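Local structure of DUF4393 domain-containing protein (Alcanivorax borkumensis, 3H35) at residues V87-G95 with D131-F141; F114-T125 with R158-G168. The protein is of unknown function, but belongs to the abortive infection alpha (DUF4393) family, which hints at a part in defence against phage. All blocks are in the same frame, centred on the assembly; numbering follows the deposited sequence.

Interaction 1 (V87-G95 with D131-F141). With EDO (1,2-ethanediol), chain D.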
loop_
_atom_site.group_PDB
_atom_site.type_symbol
_atom_site.label_atom_id
_atom_site.label_comp_id
_atom_site.label_asym_id
_atom_site.label_seq_id
_atom_site.Cartn_x
_atom_site.Cartn_y
_atom_site.Cartn_z
ATOM N N VAL A 87 -3.224 3.623 10.227
ATOM C CA VAL A 87 -4.584 3.552 9.669
ATOM C C VAL A 87 -4.990 2.078 9.508
ATOM O O VAL A 87 -4.283 1.311 8.869
ATOM C CB VAL A 87 -4.673 4.257 8.289
ATOM C CG1 VAL A 87 -5.926 3.824 7.567
ATOM C CG2 VAL A 87 -4.573 5.792 8.435
ATOM N N LEU A 88 -6.122 1.677 10.070
ATOM C CA LEU A 88 -6.552 0.291 9.960
ATOM C C LEU A 88 -7.718 0.058 9.029
ATOM O O LEU A 88 -7.839 -1.015 8.513
ATOM C CB LEU A 88 -6.930 -0.268 11.327
ATOM C CG LEU A 88 -5.763 -0.407 12.293
ATOM C CD1 LEU A 88 -6.206 -1.057 13.583
ATOM C CD2 LEU A 88 -4.624 -1.200 11.647
ATOM N N TYR A 89 -8.607 1.037 8.858
ATOM C CA TYR A 89 -9.887 0.809 8.258
ATOM C C TYR A 89 -10.452 2.159 7.922
ATOM O O TYR A 89 -10.249 3.107 8.659
ATOM C CB TYR A 89 -10.833 0.111 9.253
ATOM C CG TYR A 89 -12.178 -0.352 8.692
ATOM C CD1 TYR A 89 -12.307 -1.608 8.138
ATOM C CD2 TYR A 89 -13.347 0.437 8.794
ATOM C CE1 TYR A 89 -13.504 -2.060 7.671
ATOM C CE2 TYR A 89 -14.573 -0.030 8.293
ATOM C CZ TYR A 89 -14.614 -1.282 7.755
ATOM O OH TYR A 89 -15.779 -1.821 7.254
ATOM N N ARG A 90 -11.138 2.247 6.802
ATOM C CA ARG A 90 -11.733 3.494 6.390
ATOM C C ARG A 90 -13.139 3.264 5.883
ATOM O O ARG A 90 -13.408 2.236 5.290
ATOM C CB ARG A 90 -10.881 4.205 5.366
ATOM C CG ARG A 90 -9.723 4.901 6.012
ATOM C CD ARG A 90 -8.861 5.706 5.054
ATOM N NE ARG A 90 -8.228 6.813 5.782
ATOM C CZ ARG A 90 -6.987 7.241 5.608
ATOM N NH1 ARG A 90 -6.173 6.640 4.745
ATOM N NH2 ARG A 90 -6.552 8.261 6.333
ATOM N N TYR A 91 -14.019 4.225 6.175
ATOM C CA TYR A 91 -15.431 4.123 5.862
ATOM C C TYR A 91 -15.938 5.464 5.368
ATOM O O TYR A 91 -15.479 6.503 5.790
ATOM C CB TYR A 91 -16.233 3.638 7.094
ATOM C CG TYR A 91 -17.678 3.328 6.788
ATOM C CD1 TYR A 91 -18.066 2.052 6.359
ATOM C CD2 TYR A 91 -18.648 4.318 6.874
ATOM C CE1 TYR A 91 -19.398 1.773 6.048
ATOM C CE2 TYR A 91 -19.981 4.053 6.559
ATOM C CZ TYR A 91 -20.347 2.781 6.145
ATOM O OH TYR A 91 -21.679 2.532 5.825
ATOM N N SER A 92 -16.893 5.443 4.461
ATOM C CA SER A 92 -17.467 6.686 3.978
ATOM C C SER A 92 -18.845 6.381 3.496
ATOM O O SER A 92 -19.144 5.215 3.220
ATOM C CB SER A 92 -16.637 7.259 2.831
ATOM O OG SER A 92 -17.219 8.447 2.313
ATOM N N ASN A 93 -19.687 7.414 3.401
ATOM C CA ASN A 93 -20.985 7.296 2.731
ATOM C C ASN A 93 -20.965 7.843 1.305
ATOM O O ASN A 93 -22.008 7.937 0.679
ATOM C CB ASN A 93 -22.128 7.926 3.577
ATOM C CG ASN A 93 -21.942 9.402 3.816
ATOM O OD1 ASN A 93 -20.831 9.929 3.713
ATOM N ND2 ASN A 93 -23.035 10.092 4.160
ATOM N N ALA A 94 -19.777 8.154 0.785
ATOM C CA ALA A 94 -19.620 8.681 -0.577
ATOM C C ALA A 94 -20.209 7.703 -1.610
ATOM O O ALA A 94 -20.621 8.113 -2.670
ATOM C CB ALA A 94 -18.145 8.946 -0.890
ATOM N N GLY A 95 -20.245 6.410 -1.291
ATOM C CA GLY A 95 -20.855 5.414 -2.182
ATOM C C GLY A 95 -22.284 5.718 -2.572
ATOM O O GLY A 95 -22.693 5.445 -3.705
ATOM N N ASP A 131 -23.030 14.022 7.770
ATOM C CA ASP A 131 -22.509 12.806 7.146
ATOM C C ASP A 131 -21.652 11.927 8.064
ATOM O O ASP A 131 -21.774 10.705 8.054
ATOM C CB ASP A 131 -21.729 13.151 5.885
ATOM C CG ASP A 131 -22.649 13.624 4.766
ATOM O OD1 ASP A 131 -23.485 12.815 4.329
ATOM O OD2 ASP A 131 -22.559 14.799 4.360
ATOM N N TYR A 132 -20.786 12.540 8.854
ATOM C CA TYR A 132 -20.028 11.763 9.825
ATOM C C TYR A 132 -20.970 11.000 10.758
ATOM O O TYR A 132 -20.732 9.821 11.050
ATOM C CB TYR A 132 -19.141 12.664 10.660
ATOM C CG TYR A 132 -18.032 13.352 9.879
ATOM C CD1 TYR A 132 -17.028 12.619 9.265
ATOM C CD2 TYR A 132 -17.970 14.744 9.795
ATOM C CE1 TYR A 132 -16.019 13.253 8.538
ATOM C CE2 TYR A 132 -16.976 15.379 9.088
ATOM C CZ TYR A 132 -15.985 14.633 8.461
ATOM O OH TYR A 132 -14.985 15.293 7.766
ATOM N N GLU A 133 -22.029 11.694 11.217
ATOM C CA GLU A 133 -23.011 11.128 12.117
ATOM C C GLU A 133 -23.730 9.963 11.476
ATOM O O GLU A 133 -23.834 8.899 12.078
ATOM C CB GLU A 133 -24.002 12.204 12.604
ATOM C CG GLU A 133 -23.349 13.232 13.506
ATOM C CD GLU A 133 -24.216 14.473 13.803
ATOM O OE1 GLU A 133 -25.398 14.558 13.337
ATOM O OE2 GLU A 133 -23.703 15.376 14.508
ATOM N N LEU A 134 -24.189 10.135 10.243
ATOM C CA LEU A 134 -24.731 9.011 9.484
ATOM C C LEU A 134 -23.730 7.863 9.375
ATOM O O LEU A 134 -24.114 6.709 9.535
ATOM C CB LEU A 134 -25.124 9.423 8.065
ATOM C CG LEU A 134 -26.283 10.387 7.908
ATOM C CD1 LEU A 134 -26.393 10.710 6.421
ATOM C CD2 LEU A 134 -27.653 9.843 8.518
ATOM N N CYS A 135 -22.462 8.155 9.068
ATOM C CA CYS A 135 -21.482 7.089 8.963
ATOM C C CYS A 135 -21.244 6.390 10.301
ATOM O O CYS A 135 -21.118 5.167 10.355
ATOM C CB CYS A 135 -20.147 7.634 8.477
ATOM S SG CYS A 135 -20.154 8.090 6.751
ATOM N N GLU A 136 -21.121 7.175 11.363
ATOM C CA GLU A 136 -20.843 6.597 12.664
ATOM C C GLU A 136 -22.010 5.704 13.121
ATOM O O GLU A 136 -21.818 4.741 13.869
ATOM C CB GLU A 136 -20.529 7.686 13.689
ATOM C CG GLU A 136 -19.117 8.237 13.497
ATOM C CD GLU A 136 -18.895 9.627 14.069
ATOM O OE1 GLU A 136 -19.871 10.266 14.484
ATOM O OE2 GLU A 136 -17.740 10.120 14.071
ATOM N N GLY A 137 -23.207 5.981 12.622
ATOM C CA GLY A 137 -24.344 5.178 12.987
ATOM C C GLY A 137 -24.457 3.895 12.190
ATOM O O GLY A 137 -25.242 3.031 12.540
ATOM N N ASP A 138 -23.703 3.754 11.112
ATOM C CA ASP A 138 -23.855 2.588 10.295
ATOM C C ASP A 138 -23.472 1.292 11.030
ATOM O O ASP A 138 -22.407 1.183 11.640
ATOM C CB ASP A 138 -23.007 2.698 9.027
ATOM C CG ASP A 138 -23.170 1.492 8.137
ATOM O OD1 ASP A 138 -24.174 1.467 7.395
ATOM O OD2 ASP A 138 -22.326 0.577 8.179
ATOM N N SER A 139 -24.315 0.280 10.901
ATOM C CA SER A 139 -24.109 -0.962 11.635
ATOM C C SER A 139 -22.862 -1.758 11.170
ATOM O O SER A 139 -22.227 -2.403 11.984
ATOM C CB SER A 139 -25.367 -1.832 11.568
ATOM O OG SER A 139 -25.615 -2.202 10.213
ATOM N N ASP A 140 -22.522 -1.702 9.883
ATOM C CA ASP A 140 -21.361 -2.419 9.356
ATOM C C ASP A 140 -20.073 -1.790 9.849
ATOM O O ASP A 140 -19.150 -2.486 10.215
ATOM C CB ASP A 140 -21.321 -2.405 7.827
ATOM C CG ASP A 140 -22.420 -3.233 7.196
ATOM O OD1 ASP A 140 -22.707 -4.361 7.663
ATOM O OD2 ASP A 140 -22.989 -2.746 6.199
ATOM N N PHE A 141 -20.002 -0.472 9.790
ATOM C CA PHE A 141 -18.881 0.228 10.350
ATOM C C PHE A 141 -18.707 -0.144 11.834
ATOM O O PHE A 141 -17.589 -0.442 12.297
ATOM C CB PHE A 141 -19.104 1.728 10.218
ATOM C CG PHE A 141 -18.102 2.523 10.960
ATOM C CD1 PHE A 141 -16.825 2.662 10.458
ATOM C CD2 PHE A 141 -18.418 3.090 12.173
ATOM C CE1 PHE A 141 -15.852 3.352 11.177
ATOM C CE2 PHE A 141 -17.464 3.788 12.899
ATOM C CZ PHE A 141 -16.168 3.904 12.390
HETATM C C1 EDO D . -7.888 2.163 4.224
HETATM O O1 EDO D . -7.827 0.837 4.777
HETATM C C2 EDO D . -6.526 2.685 3.819
HETATM O O2 EDO D . -6.514 4.087 4.036
HETATM O O HOH W 1 -22.306 -0.185 5.204
#
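Tyr91, Asn93 and Phe141 carry most of this contact, in which strand 87-91 and the turn after it lie against helices 129-137 and 139-151 where these meet. The Tyr91 ring is reached from two directions. Over one face sits Phe141 CB, 4.0 Å from the centroid of the Tyr91 ring and 10° off its normal, a CH-pi contact; at the ring edge lie CB and SG of Cys135, the sulfur 5.2 Å from the Tyr91 centroid. With CG anti to the backbone N (chi1 171°), the Phe141 ring is carried toward strand 87-91, its CD1 3.6 Å from Tyr91 CB and 4.1 Å from Tyr89 CE2. Tyr91 OH ends beside the Asp138 carboxylate without a hydrogen bond to it, the angles being poor; it shares one with a water 2.9 Å away, which in turn donates to Asp140 OD2. Asp138 is the N-cap of helix 139-151: its OD2 accepts from Phe141 N (3.0 Å) through the anti lone pair, with a weak second bond from Asp140 N. Two residues beyond Tyr91, Asn93 ND2 donates to Asp131 OD1 (2.8 Å, 157°), the acceptor near the amide plane, while Asn93 N lies 3.4 Å from Cys135 SG. The result is an apolar centre of rings and sulfur between two polar ends, one a direct amide-carboxylate bond, the other a tyrosine hydroxyl joined by water to the first turn of helix 139-151.

Interaction 2 (F114-T125 with R158-G168)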
loop_
_atom_site.group_PDB
_atom_site.type_symbol
_atom_site.label_atom_id
_atom_site.label_comp_id
_atom_site.label_asym_id
_atom_site.label_seq_id
_atom_site.Cartn_x
_atom_site.Cartn_y
_atom_site.Cartn_z
ATOM N N PHE A 114 -6.944 4.047 -1.778
ATOM C CA PHE A 114 -5.780 4.542 -0.984
ATOM C C PHE A 114 -4.517 3.792 -1.338
ATOM O O PHE A 114 -3.502 4.438 -1.540
ATOM C CB PHE A 114 -6.000 4.515 0.558
ATOM C CG PHE A 114 -6.793 5.707 1.056
ATOM C CD1 PHE A 114 -6.165 6.901 1.366
ATOM C CD2 PHE A 114 -8.171 5.646 1.143
ATOM C CE1 PHE A 114 -6.912 8.017 1.820
ATOM C CE2 PHE A 114 -8.912 6.755 1.550
ATOM C CZ PHE A 114 -8.264 7.944 1.902
ATOM N N ALA A 115 -4.575 2.459 -1.444
ATOM C CA ALA A 115 -3.334 1.684 -1.664
ATOM C C ALA A 115 -2.755 2.088 -3.010
ATOM O O ALA A 115 -1.527 2.099 -3.191
ATOM C CB ALA A 115 -3.554 0.162 -1.600
ATOM N N GLN A 116 -3.651 2.419 -3.945
ATOM C CA GLN A 116 -3.257 2.808 -5.301
ATOM C C GLN A 116 -2.849 4.307 -5.431
ATOM O O GLN A 116 -2.461 4.748 -6.503
ATOM C CB GLN A 116 -4.387 2.478 -6.273
ATOM C CG GLN A 116 -4.516 1.026 -6.603
ATOM C CD GLN A 116 -3.439 0.599 -7.530
ATOM O OE1 GLN A 116 -3.471 0.929 -8.714
ATOM N NE2 GLN A 116 -2.453 -0.123 -7.006
ATOM N N GLY A 117 -2.961 5.073 -4.354
ATOM C CA GLY A 117 -2.523 6.461 -4.338
ATOM C C GLY A 117 -3.479 7.385 -5.081
ATOM O O GLY A 117 -3.100 8.477 -5.464
ATOM N N LEU A 118 -4.730 6.949 -5.254
ATOM C CA LEU A 118 -5.688 7.652 -6.086
ATOM C C LEU A 118 -6.479 8.708 -5.317
ATOM O O LEU A 118 -7.059 9.601 -5.938
ATOM C CB LEU A 118 -6.666 6.656 -6.750
ATOM C CG LEU A 118 -6.061 5.643 -7.727
ATOM C CD1 LEU A 118 -7.108 4.692 -8.378
ATOM C CD2 LEU A 118 -5.205 6.384 -8.791
ATOM N N VAL A 119 -6.521 8.582 -3.986
ATOM C CA VAL A 119 -7.258 9.481 -3.109
ATOM C C VAL A 119 -6.375 9.858 -1.906
ATOM O O VAL A 119 -5.362 9.189 -1.634
ATOM C CB VAL A 119 -8.539 8.819 -2.604
ATOM C CG1 VAL A 119 -9.503 8.483 -3.775
ATOM C CG2 VAL A 119 -8.250 7.560 -1.736
ATOM N N ILE A 120 -6.757 10.900 -1.190
ATOM C CA ILE A 120 -6.066 11.308 0.031
ATOM C C ILE A 120 -7.091 11.570 1.108
ATOM O O ILE A 120 -8.274 11.727 0.790
ATOM C CB ILE A 120 -5.199 12.566 -0.137
ATOM C CG1 ILE A 120 -6.038 13.722 -0.705
ATOM C CG2 ILE A 120 -3.977 12.253 -0.989
ATOM C CD1 ILE A 120 -5.287 15.054 -0.757
ATOM N N ALA A 121 -6.621 11.595 2.368
ATOM C CA ALA A 121 -7.419 11.981 3.519
ATOM C C ALA A 121 -6.922 13.322 4.030
ATOM O O ALA A 121 -5.729 13.533 4.120
ATOM C CB ALA A 121 -7.332 10.921 4.629
ATOM N N SER A 122 -7.811 14.249 4.335
ATOM C CA SER A 122 -7.402 15.487 4.994
ATOM C C SER A 122 -8.280 15.648 6.199
ATOM O O SER A 122 -9.098 14.760 6.532
ATOM C CB SER A 122 -7.529 16.687 4.047
ATOM O OG SER A 122 -8.876 16.860 3.598
ATOM N N ASP A 123 -8.112 16.770 6.888
ATOM C CA ASP A 123 -8.812 16.973 8.158
ATOM C C ASP A 123 -10.305 17.114 8.025
ATOM O O ASP A 123 -10.838 17.446 6.958
ATOM C CB ASP A 123 -8.323 18.247 8.850
ATOM C CG ASP A 123 -7.043 18.042 9.603
ATOM O OD1 ASP A 123 -6.433 16.941 9.500
ATOM O OD2 ASP A 123 -6.642 19.001 10.298
ATOM N N PHE A 124 -10.926 16.913 9.182
ATOM C CA PHE A 124 -12.337 17.084 9.403
ATOM C C PHE A 124 -12.871 18.278 8.646
ATOM O O PHE A 124 -12.225 19.308 8.622
ATOM C CB PHE A 124 -12.510 17.311 10.919
ATOM C CG PHE A 124 -13.867 17.742 11.323
ATOM C CD1 PHE A 124 -14.899 16.832 11.389
ATOM C CD2 PHE A 124 -14.105 19.053 11.690
ATOM C CE1 PHE A 124 -16.171 17.219 11.793
ATOM C CE2 PHE A 124 -15.354 19.458 12.091
ATOM C CZ PHE A 124 -16.402 18.539 12.134
ATOM N N THR A 125 -14.043 18.136 8.029
ATOM C CA THR A 125 -14.746 19.285 7.428
ATOM C C THR A 125 -16.052 19.534 8.162
ATOM O O THR A 125 -16.934 18.677 8.182
ATOM C CB THR A 125 -15.013 19.062 5.920
ATOM O OG1 THR A 125 -13.760 18.856 5.280
ATOM C CG2 THR A 125 -15.728 20.279 5.297
ATOM N N ARG A 158 -11.252 8.739 13.749
ATOM C CA ARG A 158 -10.952 10.097 13.405
ATOM C C ARG A 158 -11.757 10.506 12.205
ATOM O O ARG A 158 -11.750 9.813 11.186
ATOM C CB ARG A 158 -9.471 10.282 13.112
ATOM C CG ARG A 158 -9.105 11.729 12.941
ATOM C CD ARG A 158 -7.576 11.911 12.899
ATOM N NE ARG A 158 -7.179 13.326 12.923
ATOM C CZ ARG A 158 -6.828 14.046 11.852
ATOM N NH1 ARG A 158 -6.477 15.323 11.992
ATOM N NH2 ARG A 158 -6.809 13.508 10.642
ATOM N N ARG A 159 -12.443 11.637 12.338
ATOM C CA ARG A 159 -13.201 12.217 11.266
ATOM C C ARG A 159 -12.269 12.962 10.313
ATOM O O ARG A 159 -11.544 13.864 10.690
ATOM C CB ARG A 159 -14.278 13.150 11.786
ATOM C CG ARG A 159 -15.396 12.453 12.567
ATOM C CD ARG A 159 -16.251 13.490 13.251
ATOM N NE ARG A 159 -17.498 12.941 13.750
ATOM C CZ ARG A 159 -18.482 13.675 14.239
ATOM N NH1 ARG A 159 -18.371 15.003 14.302
ATOM N NH2 ARG A 159 -19.592 13.086 14.636
ATOM N N GLU A 160 -12.315 12.548 9.054
ATOM C CA GLU A 160 -11.464 13.101 8.028
ATOM C C GLU A 160 -12.303 13.400 6.764
ATOM O O GLU A 160 -13.529 13.221 6.741
ATOM C CB GLU A 160 -10.315 12.122 7.763
ATOM C CG GLU A 160 -9.425 11.885 9.009
ATOM C CD GLU A 160 -8.255 10.949 8.766
ATOM O OE1 GLU A 160 -8.339 10.055 7.892
ATOM O OE2 GLU A 160 -7.239 11.108 9.464
ATOM N N THR A 161 -11.627 13.886 5.735
ATOM C CA THR A 161 -12.257 14.237 4.491
ATOM C C THR A 161 -11.587 13.520 3.310
ATOM O O THR A 161 -10.363 13.552 3.172
ATOM C CB THR A 161 -12.185 15.746 4.302
ATOM O OG1 THR A 161 -12.739 16.389 5.471
ATOM C CG2 THR A 161 -12.953 16.153 3.038
ATOM N N LEU A 162 -12.388 12.862 2.481
ATOM C CA LEU A 162 -11.883 12.088 1.346
ATOM C C LEU A 162 -11.849 12.985 0.153
ATOM O O LEU A 162 -12.838 13.636 -0.134
ATOM C CB LEU A 162 -12.817 10.912 1.051
ATOM C CG LEU A 162 -12.521 9.988 -0.132
ATOM C CD1 LEU A 162 -11.203 9.204 0.136
ATOM C CD2 LEU A 162 -13.738 9.043 -0.347
ATOM N N ARG A 163 -10.724 12.996 -0.561
ATOM C CA ARG A 163 -10.582 13.719 -1.827
ATOM C C ARG A 163 -9.729 12.948 -2.811
ATOM O O ARG A 163 -8.948 12.127 -2.403
ATOM C CB ARG A 163 -9.839 15.023 -1.633
ATOM C CG ARG A 163 -10.419 15.915 -0.628
ATOM C CD ARG A 163 -9.394 16.986 -0.327
ATOM N NE ARG A 163 -9.859 17.638 0.866
ATOM C CZ ARG A 163 -10.812 18.551 0.888
ATOM N NH1 ARG A 163 -11.375 18.965 -0.232
ATOM N NH2 ARG A 163 -11.185 19.040 2.043
ATOM N N ILE A 164 -9.823 13.314 -4.088
ATOM C CA ILE A 164 -8.923 12.817 -5.116
ATOM C C ILE A 164 -7.507 13.325 -4.849
ATOM O O ILE A 164 -7.331 14.442 -4.384
ATOM C CB ILE A 164 -9.401 13.230 -6.547
ATOM C CG1 ILE A 164 -8.724 12.350 -7.603
ATOM C CG2 ILE A 164 -9.094 14.725 -6.864
ATOM C CD1 ILE A 164 -9.483 12.347 -8.914
ATOM N N SER A 165 -6.520 12.482 -5.100
ATOM C CA SER A 165 -5.102 12.851 -4.969
ATOM C C SER A 165 -4.601 13.466 -6.282
ATOM O O SER A 165 -5.229 13.300 -7.321
ATOM C CB SER A 165 -4.270 11.609 -4.678
ATOM O OG SER A 165 -4.111 10.791 -5.832
ATOM N N PRO A 166 -3.453 14.142 -6.246
ATOM C CA PRO A 166 -2.759 14.613 -7.457
ATOM C C PRO A 166 -2.520 13.503 -8.478
ATOM O O PRO A 166 -2.606 13.722 -9.681
ATOM C CB PRO A 166 -1.416 15.101 -6.918
ATOM C CG PRO A 166 -1.690 15.494 -5.532
ATOM C CD PRO A 166 -2.722 14.497 -5.028
ATOM N N LEU A 167 -2.219 12.299 -7.991
ATOM C CA LEU A 167 -1.975 11.194 -8.885
ATOM C C LEU A 167 -3.283 10.750 -9.514
ATOM O O LEU A 167 -3.338 10.423 -10.706
ATOM C CB LEU A 167 -1.290 10.048 -8.134
ATOM C CG LEU A 167 0.112 10.339 -7.538
ATOM C CD1 LEU A 167 0.652 9.120 -6.746
ATOM C CD2 LEU A 167 1.135 10.732 -8.614
ATOM N N GLY A 168 -4.344 10.699 -8.725
ATOM C CA GLY A 168 -5.644 10.333 -9.284
ATOM C C GLY A 168 -6.096 11.364 -10.324
ATOM O O GLY A 168 -6.632 11.023 -11.392
HETATM O O HOH W 2 -10.302 18.862 4.620
HETATM O O HOH W 3 -9.326 15.665 11.366
#
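Phe114, near the end of helix 106-115, meets Leu162 CD1 through its CE2 at 3.6 Å, and Val119 CG2 lies over the centre of its ring. Gly117, with positive phi, closes that helix in a Schellman motif and offers its carbonyl O to Ser165 OG (2.6 Å). Ser165 is the N-cap of helix 166-175, the same hydroxyl accepting from Gly168 N, so one serine ties a helix end to a helix start. Leu118 O takes Ser165 N. From Val119 the chain runs antiparallel to strand 156-164 as the outermost strand, within this chain, of an antiparallel sheet ordered 87-91, 71-77, 156-164, 119-123. Ile120 and Arg163 exchange backbone bonds, as do Ser122 and Thr161. Ser122 OG receives Arg163 NE almost in the guanidinium plane (3.0 Å, 171°), and a water joins this pair to Asp123 O. That carbonyl also accepts from Thr161 OG1 (2.6 Å). Asp123 OD1 is met from above its carboxylate plane by NH1 of Arg158 (3.0 Å), and NH2 of the same arginine bonds to Glu160 OE2, making a salt-bridge network. The Phe124 ring lies side by side with the Arg159 side chain, ring and guanidinium planes 11° apart, Arg159 CB at the ring edge; Glu136 holds the guanidinium.

Interactions 1 and 2, with centres about 14 Å apart, involve the two strands outermost, within this chain, in one sheet, 87-91 and 119-123. Helix 129-137, which packs on the first strand's end, also reaches interaction 2: Tyr132 OH lies 2.7 Å from Glu160 O, probably hydrogen-bonded, and Glu136 OE1 forms a salt bridge with Arg159 NH2 at 2.8 Å. Arg90 makes another connection, pairing with Glu160 and resting on Phe114 in a cation-pi contact. Beside Arg90 and Phe114 sits a 1,2-ethanediol, probably from the crystallisation liquor; its O2 accepts from Arg90 NH1 at 2.7 Å, and Asn111 OD1 bonds to it as well. Glu86 of the second subunit forms a salt bridge with Arg90, and Leu88 of the second subunit packs on Ile120.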